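Local atomic coordinates of glycosyltransferase Gtf1 (Streptococcus pneumoniae, PDB entry 4PQG), a protein that is a glycosyltransferase of the GT-B clan that carries an extended beta-sheet domain and binds uridine-5'-diphosphate. Residues T10-N15 / S42-F47; L223-R228 / H244-V249. One frame throughout, in Å; residues are numbered along the deposited sequence.

From the N terminus, strand 10-15 runs into helix 24-38 and returns as strand 42-47, so interaction 1 closes the first beta-alpha-beta unit. The chain then adds edge strand 70-72 to the same parallel sheet, makes the antiparallel extended sheet, and comes back at 223-226; helix 233-240 and strand 244-248 follow, and interaction 2 closes a later unit. The two loops are in series, neither nested nor crossed. They meet in the sheet because strands 10-15 and 223-226 are neighbours, with Tyr12 paired through its backbone to Leu223 and Ile225. Together the contacts bind four adjacent strands, 42-47, 10-15, 223-226 and 244-248, of a Rossmann-like domain.

Interaction 1 (T10-N15 / S42-F47); sequences TIYNIN and SSKFIF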
ATOM      1  N   THR A  10      17.608 -10.007 -12.076  1.00 35.36           N
ATOM      2  CA  THR A  10      16.220  -9.757 -11.694  1.00 31.75           C
ATOM      3  C   THR A  10      16.198  -9.061 -10.337  1.00 28.67           C
ATOM      4  O   THR A  10      16.957  -9.412  -9.418  1.00 26.69           O
ATOM      5  CB  THR A  10      15.362 -11.051 -11.686  1.00 32.71           C
ATOM      6  OG1 THR A  10      15.363 -11.624 -12.994  1.00 34.94           O
ATOM      7  CG2 THR A  10      13.906 -10.758 -11.310  1.00 32.68           C
ATOM      8  N   ILE A  11      15.346  -8.046 -10.240  1.00 26.10           N
ATOM      9  CA  ILE A  11      15.129  -7.348  -8.989  1.00 24.77           C
ATOM     10  C   ILE A  11      13.829  -7.860  -8.365  1.00 23.74           C
ATOM     11  O   ILE A  11      12.758  -7.696  -8.934  1.00 23.67           O
ATOM     12  CB  ILE A  11      15.126  -5.824  -9.191  1.00 24.89           C
ATOM     13  CG1 ILE A  11      16.474  -5.383  -9.790  1.00 25.36           C
ATOM     14  CG2 ILE A  11      14.873  -5.109  -7.863  1.00 24.27           C
ATOM     15  CD1 ILE A  11      16.420  -4.044 -10.492  1.00 27.17           C
ATOM     16  N   TYR A  12      13.957  -8.520  -7.216  1.00 24.41           N
ATOM     17  CA  TYR A  12      12.821  -9.076  -6.489  1.00 24.10           C
ATOM     18  C   TYR A  12      12.498  -8.125  -5.364  1.00 23.67           C
ATOM     19  O   TYR A  12      13.376  -7.751  -4.591  1.00 25.14           O
ATOM     20  CB  TYR A  12      13.147 -10.473  -5.925  1.00 25.16           C
ATOM     21  CG  TYR A  12      13.441 -11.486  -7.013  1.00 26.84           C
ATOM     22  CD1 TYR A  12      12.405 -12.154  -7.682  1.00 27.54           C
ATOM     23  CD2 TYR A  12      14.759 -11.754  -7.396  1.00 28.74           C
ATOM     24  CE1 TYR A  12      12.679 -13.070  -8.699  1.00 29.33           C
ATOM     25  CE2 TYR A  12      15.042 -12.671  -8.405  1.00 30.06           C
ATOM     26  CZ  TYR A  12      14.005 -13.317  -9.051  1.00 29.99           C
ATOM     27  OH  TYR A  12      14.315 -14.197 -10.054  1.00 33.56           O
ATOM     28  N   ASN A  13      11.232  -7.738  -5.277  1.00 22.14           N
ATOM     29  CA  ASN A  13      10.768  -6.817  -4.250  1.00 20.92           C
ATOM     30  C   ASN A  13       9.717  -7.544  -3.407  1.00 20.37           C
ATOM     31  O   ASN A  13       8.785  -8.140  -3.958  1.00 21.41           O
ATOM     32  CB  ASN A  13      10.124  -5.596  -4.903  1.00 19.01           C
ATOM     33  CG  ASN A  13      11.019  -4.946  -5.955  1.00 18.79           C
ATOM     34  OD1 ASN A  13      11.574  -3.888  -5.716  1.00 17.85           O
ATOM     35  ND2 ASN A  13      11.131  -5.571  -7.138  1.00 18.40           N
ATOM     36  N   ILE A  14       9.857  -7.453  -2.090  1.00 19.62           N
ATOM     37  CA  ILE A  14       9.038  -8.230  -1.149  1.00 19.00           C
ATOM     38  C   ILE A  14       8.191  -7.333  -0.233  1.00 18.88           C
ATOM     39  O   ILE A  14       8.711  -6.438   0.449  1.00 18.44           O
ATOM     40  CB  ILE A  14       9.916  -9.198  -0.317  1.00 18.49           C
ATOM     41  CG1 ILE A  14      10.529 -10.266  -1.245  1.00 18.99           C
ATOM     42  CG2 ILE A  14       9.093  -9.889   0.753  1.00 18.46           C
ATOM     43  CD1 ILE A  14      11.657 -11.074  -0.638  1.00 19.08           C
ATOM     44  N   ASN A  15       6.884  -7.569  -0.255  1.00 18.59           N
ATOM     45  CA  ASN A  15       5.936  -6.842   0.578  1.00 18.90           C
ATOM     46  C   ASN A  15       4.977  -7.884   1.166  1.00 19.32           C
ATOM     47  O   ASN A  15       4.903  -9.014   0.673  1.00 18.24           O
ATOM     48  CB  ASN A  15       5.183  -5.813  -0.278  1.00 19.70           C
ATOM     49  CG  ASN A  15       4.430  -4.760   0.553  1.00 20.39           C
ATOM     50  OD1 ASN A  15       4.424  -4.785   1.778  1.00 21.21           O
ATOM     51  ND2 ASN A  15       3.790  -3.837  -0.135  1.00 20.04           N
ATOM     52  N   SER A  42      14.441  -6.423 -15.454  1.00 33.80           N
ATOM     53  CA  SER A  42      13.573  -7.497 -15.002  1.00 31.49           C
ATOM     54  C   SER A  42      13.271  -7.319 -13.512  1.00 28.44           C
ATOM     55  O   SER A  42      14.184  -7.225 -12.687  1.00 26.27           O
ATOM     56  CB  SER A  42      14.222  -8.858 -15.270  1.00 33.43           C
ATOM     57  OG  SER A  42      13.360  -9.921 -14.881  1.00 35.99           O
ATOM     58  N   SER A  43      11.987  -7.263 -13.178  1.00 26.44           N
ATOM     59  CA  SER A  43      11.589  -7.124 -11.778  1.00 25.84           C
ATOM     60  C   SER A  43      10.353  -7.928 -11.413  1.00 25.18           C
ATOM     61  O   SER A  43       9.494  -8.191 -12.253  1.00 25.98           O
ATOM     62  CB  SER A  43      11.366  -5.652 -11.425  1.00 25.13           C
ATOM     63  OG  SER A  43      10.231  -5.166 -12.092  1.00 24.23           O
ATOM     64  N   LYS A  44      10.282  -8.304 -10.140  1.00 24.53           N
ATOM     65  CA  LYS A  44       9.139  -9.033  -9.588  1.00 23.09           C
ATOM     66  C   LYS A  44       8.766  -8.425  -8.248  1.00 20.99           C
ATOM     67  O   LYS A  44       9.639  -8.135  -7.431  1.00 20.37           O
ATOM     68  CB  LYS A  44       9.461 -10.523  -9.399  1.00 21.81           C
ATOM     69  CG  LYS A  44       9.942 -11.223 -10.667  1.00 22.26           C
ATOM     70  CD  LYS A  44       8.835 -11.392 -11.692  1.00 22.31           C
ATOM     71  CE  LYS A  44       9.338 -12.275 -12.839  1.00 23.88           C
ATOM     72  NZ  LYS A  44       8.242 -12.609 -13.787  1.00 21.26           N
ATOM     73  N   PHE A  45       7.467  -8.228  -8.056  1.00 19.74           N
ATOM     74  CA  PHE A  45       6.929  -7.760  -6.791  1.00 19.32           C
ATOM     75  C   PHE A  45       6.155  -8.893  -6.129  1.00 18.08           C
ATOM     76  O   PHE A  45       5.119  -9.343  -6.612  1.00 18.22           O
ATOM     77  CB  PHE A  45       6.115  -6.481  -6.990  1.00 20.11           C
ATOM     78  CG  PHE A  45       6.957  -5.331  -7.482  1.00 21.01           C
ATOM     79  CD1 PHE A  45       7.446  -4.385  -6.594  1.00 21.17           C
ATOM     80  CD2 PHE A  45       7.303  -5.230  -8.824  1.00 21.34           C
ATOM     81  CE1 PHE A  45       8.251  -3.331  -7.034  1.00 22.04           C
ATOM     82  CE2 PHE A  45       8.113  -4.196  -9.275  1.00 22.16           C
ATOM     83  CZ  PHE A  45       8.591  -3.244  -8.381  1.00 22.22           C
ATOM     84  N   ILE A  46       6.733  -9.383  -5.044  1.00 17.87           N
ATOM     85  CA  ILE A  46       6.262 -10.572  -4.340  1.00 17.70           C
ATOM     86  C   ILE A  46       5.391 -10.116  -3.169  1.00 17.40           C
ATOM     87  O   ILE A  46       5.811  -9.274  -2.383  1.00 17.63           O
ATOM     88  CB  ILE A  46       7.468 -11.374  -3.793  1.00 17.29           C
ATOM     89  CG1 ILE A  46       8.362 -11.860  -4.953  1.00 17.38           C
ATOM     90  CG2 ILE A  46       7.001 -12.531  -2.899  1.00 17.75           C
ATOM     91  CD1 ILE A  46       9.808 -12.071  -4.559  1.00 16.19           C
ATOM     92  N   PHE A  47       4.190 -10.677  -3.064  1.00 16.80           N
ATOM     93  CA  PHE A  47       3.337 -10.501  -1.884  1.00 16.61           C
ATOM     94  C   PHE A  47       3.168 -11.831  -1.150  1.00 16.87           C
ATOM     95  O   PHE A  47       2.865 -12.852  -1.773  1.00 15.29           O
ATOM     96  CB  PHE A  47       1.991  -9.931  -2.310  1.00 15.87           C
ATOM     97  CG  PHE A  47       2.113  -8.633  -3.062  1.00 15.99           C
ATOM     98  CD1 PHE A  47       2.089  -7.419  -2.382  1.00 15.85           C
ATOM     99  CD2 PHE A  47       2.300  -8.632  -4.445  1.00 16.42           C
ATOM    100  CE1 PHE A  47       2.233  -6.224  -3.068  1.00 16.40           C
ATOM    101  CE2 PHE A  47       2.446  -7.440  -5.141  1.00 16.82           C
ATOM    102  CZ  PHE A  47       2.395  -6.238  -4.453  1.00 17.04           C
TER
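Asn13 and Phe45 stack across parallel strands 10-15 and 42-47, which helix 24-38 links into the first beta-alpha-beta unit of a Rossmann-like domain. In Asn13 a chi1 of -52° sets CG beside the backbone N, and chi2 (-106°) turns the amide flat over the Phe45 ring, their planes 11° apart and ND2 3.6 Å above the ring centre. The same ND2 donates to Lys44 O at 3.0 Å, an almost straight bond in the plane of the amide that comes from above the carbonyl plane. Asn13 N also grips Lys44 O, at 2.7 Å, while OD1 turns to Arg32 of helix 24-38, so the amide is held at both ends. On the other face of the sheet Tyr12 and Lys44 run side by side, Tyr12 CD1 3.8 Å from Lys44 CB; a bend at chi2 turns the lysine chain, and NZ reaches Asn68 O. Next to them Ile46 CD1 touches both Tyr12 CB and Ile14 CG1, 3.9 and 3.8 Å away. Beyond Tyr12 on this face, Ser42 OG shares a hydrogen bond of 3.2 Å with Thr10 OG1.

Interaction 2 (L223-R228 / H244-V249); sequences LVILDR and HLAVVV
Leu223-Leu226 and His244-Val248 run parallel, their axes 4.6 Å apart at closest and 22° from alignment, with four backbone hydrogen bonds: Val224 N to His244 O, Ala246 N to Val224 O, Leu226 N to Ala246 O, and Val248 N to Leu226 O, the last the longest. Helix 233-240 links the strands, making another beta-alpha-beta unit of the Rossmann-like domain.

On one face Leu223 crosses His244 at about a right angle. Its CD1 branch, set by a chi2 of 54°, does the touching, 3.9 Å from His244 CB and also against Ala246 CB. Ile225, the bridge partner of Ala246, puts CG1 4.2 Å from the same Ala246 CB. Ile225 CG2 also presses on Val248 CG2 at 3.4 Å, tighter than usual for two methyls. On the other face Val224 CG1 meets Leu245 CD1 at 4.1 Å, and Leu226 CB approaches Val247 CG2. Phe237 of helix 233-240 packs on both Leu226 and Leu245, covering this side.

Past the end of strand 223-226, Asp227 lies alongside Val248, both pointing the same way, its OD1 3.5 Å from Val248 CB. That carboxylate finds its polar partners outside the two segments: OD1 bonds to His250 NE2, and OD2 takes a salt bridge from Arg32 and a hydrogen bond from Gln29. The side chain of Val248 is about 6 Å from the bound 2-acetamido-2-deoxy-beta-D-glucopyranose.

The strands are therefore joined by backbone bonds and aliphatic contacts, whereas Asp227, at the ligand-side end, ties the strand terminus to helix 24-38 and His250 through its carboxylate.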
ATOM      1  N   LEU A 223      19.145  -8.808  -7.161  1.00 25.31           N
ATOM      2  CA  LEU A 223      18.902  -7.936  -6.024  1.00 24.09           C
ATOM      3  C   LEU A 223      17.534  -8.238  -5.384  1.00 24.15           C
ATOM      4  O   LEU A 223      16.504  -8.269  -6.064  1.00 24.78           O
ATOM      5  CB  LEU A 223      18.952  -6.466  -6.461  1.00 24.98           C
ATOM      6  CG  LEU A 223      18.726  -5.356  -5.412  1.00 25.28           C
ATOM      7  CD1 LEU A 223      19.663  -5.471  -4.206  1.00 25.11           C
ATOM      8  CD2 LEU A 223      18.833  -3.973  -6.049  1.00 25.69           C
ATOM      9  N   VAL A 224      17.546  -8.455  -4.076  1.00 23.95           N
ATOM     10  CA  VAL A 224      16.311  -8.597  -3.298  1.00 23.95           C
ATOM     11  C   VAL A 224      16.112  -7.292  -2.522  1.00 23.43           C
ATOM     12  O   VAL A 224      16.977  -6.874  -1.746  1.00 22.75           O
ATOM     13  CB  VAL A 224      16.364  -9.828  -2.361  1.00 22.97           C
ATOM     14  CG1 VAL A 224      15.126  -9.902  -1.470  1.00 22.47           C
ATOM     15  CG2 VAL A 224      16.499 -11.103  -3.193  1.00 22.12           C
ATOM     16  N   ILE A 225      14.982  -6.645  -2.774  1.00 22.70           N
ATOM     17  CA  ILE A 225      14.610  -5.431  -2.069  1.00 22.22           C
ATOM     18  C   ILE A 225      13.433  -5.751  -1.154  1.00 21.95           C
ATOM     19  O   ILE A 225      12.356  -6.159  -1.609  1.00 22.06           O
ATOM     20  CB  ILE A 225      14.236  -4.302  -3.036  1.00 21.41           C
ATOM     21  CG1 ILE A 225      15.397  -4.046  -4.014  1.00 21.77           C
ATOM     22  CG2 ILE A 225      13.839  -3.045  -2.270  1.00 21.73           C
ATOM     23  CD1 ILE A 225      15.103  -3.030  -5.091  1.00 21.27           C
ATOM     24  N   LEU A 226      13.660  -5.537   0.130  1.00 20.22           N
ATOM     25  CA  LEU A 226      12.688  -5.850   1.154  1.00 20.32           C
ATOM     26  C   LEU A 226      11.925  -4.611   1.645  1.00 20.36           C
ATOM     27  O   LEU A 226      12.483  -3.736   2.316  1.00 18.61           O
ATOM     28  CB  LEU A 226      13.405  -6.530   2.310  1.00 19.46           C
ATOM     29  CG  LEU A 226      12.606  -7.168   3.442  1.00 21.53           C
ATOM     30  CD1 LEU A 226      11.602  -8.164   2.892  1.00 21.30           C
ATOM     31  CD2 LEU A 226      13.592  -7.853   4.383  1.00 22.18           C
ATOM     32  N   ASP A 227      10.643  -4.565   1.327  1.00 20.74           N
ATOM     33  CA  ASP A 227       9.792  -3.447   1.743  1.00 21.96           C
ATOM     34  C   ASP A 227       9.119  -3.631   3.100  1.00 23.96           C
ATOM     35  O   ASP A 227       9.112  -2.708   3.940  1.00 24.79           O
ATOM     36  CB  ASP A 227       8.787  -3.139   0.640  1.00 20.72           C
ATOM     37  CG  ASP A 227       9.452  -2.459  -0.530  1.00 20.94           C
ATOM     38  OD1 ASP A 227       9.975  -1.336  -0.292  1.00 20.89           O
ATOM     39  OD2 ASP A 227       9.496  -3.045  -1.644  1.00 18.92           O
ATOM     40  N   ARG A 228       8.568  -4.820   3.306  1.00 24.49           N
ATOM     41  CA  ARG A 228       7.925  -5.204   4.556  1.00 26.98           C
ATOM     42  C   ARG A 228       8.166  -6.677   4.766  1.00 27.99           C
ATOM     43  O   ARG A 228       8.155  -7.457   3.799  1.00 27.74           O
ATOM     44  CB  ARG A 228       6.438  -5.041   4.447  1.00 27.32           C
ATOM     45  CG  ARG A 228       5.885  -3.699   4.784  1.00 29.75           C
ATOM     46  CD  ARG A 228       4.417  -3.961   5.054  1.00 32.44           C
ATOM     47  NE  ARG A 228       3.516  -3.070   4.329  1.00 32.74           N
ATOM     48  CZ  ARG A 228       3.006  -1.969   4.859  1.00 33.64           C
ATOM     49  NH1 ARG A 228       3.338  -1.628   6.103  1.00 33.72           N
ATOM     50  NH2 ARG A 228       2.172  -1.215   4.151  1.00 33.47           N
ATOM     51  N   HIS A 244      22.106 -10.141  -3.635  1.00 27.55           N
ATOM     52  CA  HIS A 244      22.299  -8.926  -2.845  1.00 28.49           C
ATOM     53  C   HIS A 244      21.005  -8.591  -2.166  1.00 27.14           C
ATOM     54  O   HIS A 244      19.936  -8.887  -2.691  1.00 25.68           O
ATOM     55  CB  HIS A 244      22.743  -7.759  -3.716  1.00 31.99           C
ATOM     56  CG  HIS A 244      24.006  -8.031  -4.502  1.00 35.81           C
ATOM     57  ND1 HIS A 244      25.240  -7.816  -3.996  1.00 37.23           N
ATOM     58  CD2 HIS A 244      24.189  -8.539  -5.788  1.00 35.45           C
ATOM     59  CE1 HIS A 244      26.168  -8.160  -4.918  1.00 37.84           C
ATOM     60  NE2 HIS A 244      25.524  -8.594  -6.016  1.00 36.87           N
ATOM     61  N   LEU A 245      21.105  -7.964  -0.997  1.00 25.51           N
ATOM     62  CA  LEU A 245      19.958  -7.658  -0.164  1.00 23.51           C
ATOM     63  C   LEU A 245      19.914  -6.161   0.148  1.00 22.67           C
ATOM     64  O   LEU A 245      20.859  -5.600   0.706  1.00 23.03           O
ATOM     65  CB  LEU A 245      20.010  -8.475   1.140  1.00 22.06           C
ATOM     66  CG  LEU A 245      18.905  -8.209   2.169  1.00 21.91           C
ATOM     67  CD1 LEU A 245      17.540  -8.598   1.614  1.00 22.18           C
ATOM     68  CD2 LEU A 245      19.181  -8.917   3.483  1.00 22.68           C
ATOM     69  N   ALA A 246      18.810  -5.522  -0.222  1.00 21.82           N
ATOM     70  CA  ALA A 246      18.557  -4.129   0.138  1.00 20.89           C
ATOM     71  C   ALA A 246      17.299  -4.068   1.004  1.00 20.92           C
ATOM     72  O   ALA A 246      16.363  -4.852   0.798  1.00 20.32           O
ATOM     73  CB  ALA A 246      18.394  -3.276  -1.115  1.00 21.75           C
ATOM     74  N   VAL A 247      17.307  -3.175   1.992  1.00 19.68           N
ATOM     75  CA  VAL A 247      16.142  -2.934   2.860  1.00 19.58           C
ATOM     76  C   VAL A 247      15.702  -1.486   2.662  1.00 20.33           C
ATOM     77  O   VAL A 247      16.500  -0.552   2.839  1.00 19.86           O
ATOM     78  CB  VAL A 247      16.455  -3.196   4.350  1.00 19.42           C
ATOM     79  CG1 VAL A 247      15.347  -2.655   5.268  1.00 18.92           C
ATOM     80  CG2 VAL A 247      16.705  -4.681   4.589  1.00 19.47           C
ATOM     81  N   VAL A 248      14.447  -1.303   2.263  1.00 19.21           N
ATOM     82  CA  VAL A 248      13.899   0.039   2.125  1.00 19.45           C
ATOM     83  C   VAL A 248      13.261   0.462   3.442  1.00 20.34           C
ATOM     84  O   VAL A 248      12.453  -0.287   4.011  1.00 18.48           O
ATOM     85  CB  VAL A 248      12.872   0.121   0.991  1.00 18.66           C
ATOM     86  CG1 VAL A 248      12.354   1.541   0.821  1.00 19.35           C
ATOM     87  CG2 VAL A 248      13.503  -0.335  -0.309  1.00 18.33           C
ATOM     88  N   VAL A 249      13.660   1.641   3.913  1.00 19.15           N
ATOM     89  CA  VAL A 249      13.102   2.261   5.109  1.00 21.06           C
ATOM     90  C   VAL A 249      11.997   3.215   4.644  1.00 21.72           C
ATOM     91  O   VAL A 249      12.255   4.150   3.889  1.00 21.33           O
ATOM     92  CB  VAL A 249      14.185   3.031   5.901  1.00 20.74           C
ATOM     93  CG1 VAL A 249      13.602   3.655   7.167  1.00 20.53           C
ATOM     94  CG2 VAL A 249      15.358   2.111   6.231  1.00 20.37           C
TER